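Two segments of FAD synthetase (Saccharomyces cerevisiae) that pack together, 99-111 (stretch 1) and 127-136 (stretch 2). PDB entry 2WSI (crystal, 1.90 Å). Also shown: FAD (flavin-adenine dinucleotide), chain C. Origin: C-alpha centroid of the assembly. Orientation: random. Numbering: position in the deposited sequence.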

# COMPACT_ATOMS: atom_id res chain seq x y z
N MET A 99 -5.98 -16.47 -16.34
CA MET A 99 -4.54 -16.56 -16.16
C MET A 99 -3.88 -15.34 -16.82
O MET A 99 -3.68 -15.31 -18.03
CB MET A 99 -3.99 -17.88 -16.73
CG MET A 99 -2.53 -18.18 -16.35
SD MET A 99 -2.20 -18.96 -14.73
CE MET A 99 -2.70 -20.66 -14.92
N GLN A 100 -3.57 -14.34 -16.00
CA GLN A 100 -3.04 -13.08 -16.47
C GLN A 100 -2.40 -12.29 -15.32
O GLN A 100 -2.43 -12.72 -14.17
CB GLN A 100 -4.18 -12.23 -17.05
CG GLN A 100 -5.22 -11.83 -15.99
CD GLN A 100 -6.11 -10.71 -16.48
OE1 GLN A 100 -7.18 -10.97 -17.02
NE2 GLN A 100 -5.67 -9.45 -16.31
N ARG A 101 -1.85 -11.12 -15.64
CA ARG A 101 -1.23 -10.26 -14.63
C ARG A 101 -2.06 -8.98 -14.42
O ARG A 101 -2.84 -8.60 -15.29
CB ARG A 101 0.19 -9.89 -15.08
CG ARG A 101 1.03 -11.14 -15.40
CD ARG A 101 2.49 -10.83 -15.60
NE ARG A 101 2.69 -10.02 -16.79
CZ ARG A 101 3.88 -9.62 -17.24
NH1 ARG A 101 4.99 -9.96 -16.60
NH2 ARG A 101 3.94 -8.88 -18.34
N LEU A 102 -1.91 -8.36 -13.26
CA LEU A 102 -2.69 -7.18 -12.88
C LEU A 102 -2.02 -5.91 -13.39
O LEU A 102 -0.88 -5.64 -13.05
CB LEU A 102 -2.78 -7.10 -11.34
CG LEU A 102 -3.86 -6.15 -10.83
CD1 LEU A 102 -5.24 -6.73 -11.11
CD2 LEU A 102 -3.70 -5.91 -9.32
N PRO A 103 -2.73 -5.12 -14.20
CA PRO A 103 -2.05 -3.95 -14.76
C PRO A 103 -1.67 -2.93 -13.69
O PRO A 103 -2.53 -2.50 -12.91
CB PRO A 103 -3.09 -3.34 -15.70
CG PRO A 103 -4.10 -4.42 -15.94
CD PRO A 103 -4.09 -5.30 -14.74
N THR A 104 -0.41 -2.52 -13.69
CA THR A 104 0.15 -1.77 -12.58
C THR A 104 1.11 -0.75 -13.15
O THR A 104 1.73 -0.99 -14.18
CB THR A 104 0.90 -2.72 -11.61
OG1 THR A 104 -0.01 -3.73 -11.12
CG2 THR A 104 1.52 -1.94 -10.41
N VAL A 105 1.21 0.41 -12.49
CA VAL A 105 2.11 1.45 -12.96
C VAL A 105 2.98 1.92 -11.82
O VAL A 105 2.46 2.20 -10.74
CB VAL A 105 1.34 2.66 -13.54
CG1 VAL A 105 0.16 3.03 -12.66
CG2 VAL A 105 2.27 3.88 -13.68
N PHE A 106 4.30 1.98 -12.05
CA PHE A 106 5.26 2.44 -11.06
C PHE A 106 6.07 3.55 -11.69
O PHE A 106 6.70 3.34 -12.73
CB PHE A 106 6.21 1.31 -10.64
CG PHE A 106 7.34 1.78 -9.73
CD1 PHE A 106 7.10 2.67 -8.69
CD2 PHE A 106 8.64 1.32 -9.93
CE1 PHE A 106 8.12 3.08 -7.85
CE2 PHE A 106 9.69 1.74 -9.09
CZ PHE A 106 9.42 2.62 -8.05
N ILE A 107 6.07 4.72 -11.08
CA ILE A 107 6.91 5.79 -11.61
C ILE A 107 8.25 5.72 -10.89
O ILE A 107 8.33 5.99 -9.69
CB ILE A 107 6.26 7.17 -11.50
CG1 ILE A 107 4.86 7.15 -12.14
CG2 ILE A 107 7.15 8.22 -12.18
CD1 ILE A 107 4.84 6.67 -13.63
N ASP A 108 9.28 5.32 -11.63
CA ASP A 108 10.63 5.23 -11.09
C ASP A 108 11.35 6.55 -11.35
O ASP A 108 11.29 7.08 -12.45
CB ASP A 108 11.38 4.09 -11.75
CG ASP A 108 12.65 3.71 -11.00
OD1 ASP A 108 12.74 3.97 -9.79
OD2 ASP A 108 13.56 3.12 -11.63
N GLN A 109 12.06 7.06 -10.34
CA GLN A 109 12.72 8.35 -10.44
C GLN A 109 14.20 8.24 -10.05
O GLN A 109 14.61 7.22 -9.50
CB GLN A 109 11.97 9.37 -9.58
CG GLN A 109 10.45 9.28 -9.80
CD GLN A 109 9.65 10.20 -8.88
OE1 GLN A 109 9.42 9.89 -7.71
NE2 GLN A 109 9.21 11.33 -9.42
N GLU A 110 14.99 9.26 -10.35
CA GLU A 110 16.43 9.18 -10.06
C GLU A 110 16.67 9.08 -8.57
O GLU A 110 17.61 8.41 -8.13
CB GLU A 110 17.20 10.39 -10.63
CG GLU A 110 17.70 10.20 -12.07
CD GLU A 110 18.88 9.23 -12.19
OE1 GLU A 110 19.53 8.91 -11.16
OE2 GLU A 110 19.17 8.80 -13.33
N GLU A 111 15.82 9.72 -7.78
CA GLU A 111 16.00 9.72 -6.33
C GLU A 111 15.31 8.56 -5.62
O GLU A 111 15.22 8.54 -4.40
CB GLU A 111 15.52 11.06 -5.76
CG GLU A 111 16.34 12.23 -6.29
CD GLU A 111 17.84 12.03 -6.08
OE1 GLU A 111 18.25 11.77 -4.93
OE2 GLU A 111 18.60 12.13 -7.07
N TYR A 127 2.75 -10.78 -6.41
CA TYR A 127 1.30 -10.52 -6.59
C TYR A 127 0.91 -10.59 -8.07
O TYR A 127 -0.21 -10.26 -8.43
CB TYR A 127 0.93 -9.16 -6.03
CG TYR A 127 1.27 -9.00 -4.58
CD1 TYR A 127 0.86 -9.94 -3.65
CD2 TYR A 127 2.01 -7.91 -4.15
CE1 TYR A 127 1.18 -9.80 -2.31
CE2 TYR A 127 2.33 -7.75 -2.80
CZ TYR A 127 1.90 -8.70 -1.89
OH TYR A 127 2.22 -8.55 -0.57
N CYS A 128 1.85 -10.99 -8.92
CA CYS A 128 1.57 -11.20 -10.34
C CYS A 128 1.05 -9.91 -10.98
O CYS A 128 -0.02 -9.87 -11.63
CB CYS A 128 0.53 -12.33 -10.53
SG CYS A 128 0.58 -13.08 -12.17
N LEU A 129 1.84 -8.86 -10.80
CA LEU A 129 1.56 -7.56 -11.39
C LEU A 129 2.23 -7.45 -12.74
O LEU A 129 3.36 -7.86 -12.91
CB LEU A 129 2.15 -6.46 -10.51
CG LEU A 129 1.74 -6.58 -9.04
CD1 LEU A 129 2.32 -5.39 -8.23
CD2 LEU A 129 0.21 -6.65 -8.94
N SER A 130 1.52 -6.86 -13.68
CA SER A 130 2.10 -6.52 -14.98
C SER A 130 2.56 -5.09 -14.86
O SER A 130 1.77 -4.15 -14.92
CB SER A 130 1.07 -6.60 -16.10
OG SER A 130 1.66 -6.18 -17.32
N LEU A 131 3.86 -4.92 -14.66
CA LEU A 131 4.37 -3.62 -14.28
C LEU A 131 4.82 -2.76 -15.45
O LEU A 131 5.74 -3.12 -16.18
CB LEU A 131 5.54 -3.84 -13.33
CG LEU A 131 6.05 -2.58 -12.63
CD1 LEU A 131 5.05 -2.17 -11.53
CD2 LEU A 131 7.40 -2.88 -12.06
N TYR A 132 4.16 -1.63 -15.63
CA TYR A 132 4.77 -0.55 -16.40
C TYR A 132 5.64 0.22 -15.43
O TYR A 132 5.15 0.68 -14.39
CB TYR A 132 3.70 0.38 -16.94
CG TYR A 132 4.23 1.67 -17.54
CD1 TYR A 132 4.59 1.76 -18.88
CD2 TYR A 132 4.33 2.83 -16.76
CE1 TYR A 132 5.05 2.98 -19.42
CE2 TYR A 132 4.78 4.03 -17.28
CZ TYR A 132 5.13 4.11 -18.61
OH TYR A 132 5.56 5.33 -19.09
N GLU A 133 6.94 0.33 -15.74
CA GLU A 133 7.84 1.19 -14.96
C GLU A 133 8.47 2.28 -15.84
O GLU A 133 9.21 1.98 -16.77
CB GLU A 133 8.95 0.36 -14.31
CG GLU A 133 9.96 1.24 -13.53
CD GLU A 133 10.99 0.44 -12.74
OE1 GLU A 133 11.08 -0.79 -12.91
OE2 GLU A 133 11.73 1.06 -11.93
N SER A 134 8.18 3.54 -15.53
CA SER A 134 8.79 4.67 -16.22
C SER A 134 10.31 4.57 -16.15
O SER A 134 10.85 3.87 -15.31
CB SER A 134 8.34 5.99 -15.61
OG SER A 134 8.94 6.17 -14.34
N GLN A 135 10.98 5.29 -17.03
CA GLN A 135 12.44 5.29 -17.10
C GLN A 135 12.96 6.40 -16.19
O GLN A 135 12.53 7.54 -16.30
CB GLN A 135 12.89 5.53 -18.55
CG GLN A 135 11.98 4.90 -19.61
CD GLN A 135 10.84 5.82 -20.07
OE1 GLN A 135 9.85 6.06 -19.35
NE2 GLN A 135 10.96 6.31 -21.31
N ARG A 136 13.87 6.08 -15.27
CA ARG A 136 14.23 7.08 -14.24
C ARG A 136 14.85 8.32 -14.85
O ARG A 136 14.49 9.45 -14.49
CB ARG A 136 15.15 6.50 -13.15
CG ARG A 136 16.54 6.13 -13.61
CD ARG A 136 17.22 5.23 -12.58
NE ARG A 136 16.92 3.83 -12.81
CZ ARG A 136 17.70 2.99 -13.50
NH1 ARG A 136 18.84 3.42 -14.04
NH2 ARG A 136 17.34 1.72 -13.67
PA FAD C . 2.23 9.95 -2.27
O1A FAD C . 3.57 9.76 -1.61
O2A FAD C . 2.35 10.77 -3.52
O5B FAD C . 1.44 8.56 -2.54
C5B FAD C . 0.05 8.61 -2.80
C4B FAD C . -0.31 7.46 -3.75
O4B FAD C . 0.08 7.81 -5.06
C3B FAD C . 0.44 6.19 -3.42
O3B FAD C . -0.26 5.40 -2.49
C2B FAD C . 0.53 5.51 -4.77
O2B FAD C . -0.65 4.80 -5.05
C1B FAD C . 0.64 6.68 -5.71
N9A FAD C . 2.07 6.95 -5.96
C8A FAD C . 2.90 7.84 -5.32
N7A FAD C . 4.14 7.76 -5.88
C5A FAD C . 4.09 6.82 -6.85
C6A FAD C . 5.04 6.32 -7.72
N6A FAD C . 6.31 6.77 -7.74
N1A FAD C . 4.66 5.37 -8.62
C2A FAD C . 3.37 4.88 -8.67
N3A FAD C . 2.44 5.35 -7.78
C4A FAD C . 2.80 6.32 -6.91
N1 FAD C . -2.98 15.95 -7.38
C2 FAD C . -3.84 16.96 -7.75
O2 FAD C . -3.80 18.05 -7.19
N3 FAD C . -4.75 16.74 -8.76
C4 FAD C . -4.81 15.53 -9.41
O4 FAD C . -5.66 15.41 -10.29
C4X FAD C . -3.93 14.50 -9.03
N5 FAD C . -3.96 13.26 -9.66
C5X FAD C . -3.09 12.26 -9.26
C6 FAD C . -3.11 11.01 -9.88
C7 FAD C . -2.20 10.02 -9.49
C7M FAD C . -2.18 8.67 -10.14
C8 FAD C . -1.30 10.29 -8.47
C8M FAD C . -0.34 9.23 -8.01
C9 FAD C . -1.30 11.52 -7.85
C9A FAD C . -2.17 12.51 -8.25
N10 FAD C . -2.13 13.74 -7.62
C10 FAD C . -3.03 14.73 -8.00
C1' FAD C . -1.16 13.98 -6.50
C2' FAD C . -1.78 13.57 -5.15
O2' FAD C . -3.05 14.13 -4.92
C3' FAD C . -0.88 13.89 -3.96
O3' FAD C . -0.86 15.28 -3.76
C4' FAD C . 0.53 13.39 -4.20
O4' FAD C . 0.50 12.05 -4.65
C5' FAD C . 1.34 13.43 -2.90
O5' FAD C . 0.54 12.96 -1.83
P FAD C . 1.15 12.01 -0.69
O1P FAD C . 2.57 12.43 -0.39
O2P FAD C . 0.23 11.96 0.50
O3P FAD C . 1.16 10.51 -1.24
O HOH W 1 10.46 8.39 -15.01
O HOH W 2 13.47 2.95 -14.61

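Residues 102-106 and 129-133 form two adjacent parallel β-strands, their axes crossing at -31° as is usual in a twisted sheet. The register runs from Leu-102 beside Leu-129 to Phe-106 beside Glu-133. Stretch 1 supplies the even-numbered amides and carbonyls: Leu-102 N donates to Cys-128 O (2.9 Å) and Leu-102 O accepts from Ser-130 N (2.8 Å), and Thr-104 and Phe-106 repeat the pattern, ending with Ser-134 N to Phe-106 O (3.2 Å). Pro-103, which has no amide hydrogen, falls at a position where none is required.

Beyond the strands, a side chain takes over: Asp-108 N donates to Ser-134 OG at 2.9 Å. That hydroxyl also donates to a water, which in turn donates to Asp-108 O and Gln-135 O.

Leu-102, Thr-104 and Phe-106 share one face of the sheet with Leu-129, Leu-131 and Glu-133. Leu-102 CB meets Leu-129 CD2 at 3.9 Å, and Phe-106 CB meets Leu-131 CD1 at 3.8 Å. Thr-104 can be buried among them because its OG1 donates to Leu-102 O (2.9 Å), while its methyl CG2 lies 3.7 Å from Leu-131 CD1. On the other face, Val-105 CG2 packs 3.9 Å from Tyr-132 CD2.

Farther along, Asp-108 OD2 lies only 2.8 Å from Glu-133 OE2, a close approach of like charges. Arg-136 offers partial compensation through a long salt bridge, NE to Asp-108 OD2 at 3.6 Å, and a second water donates to Asp-108 OD2 and Ser-134 O. At the opposite end, the Arg-101 guanidinium lays one face over Ser-130 CA.

Just past its strand, Ile-107 uses its backbone to read the adenine of FAD: its N donates to N1A and its O accepts from N6A, both at 2.9 Å.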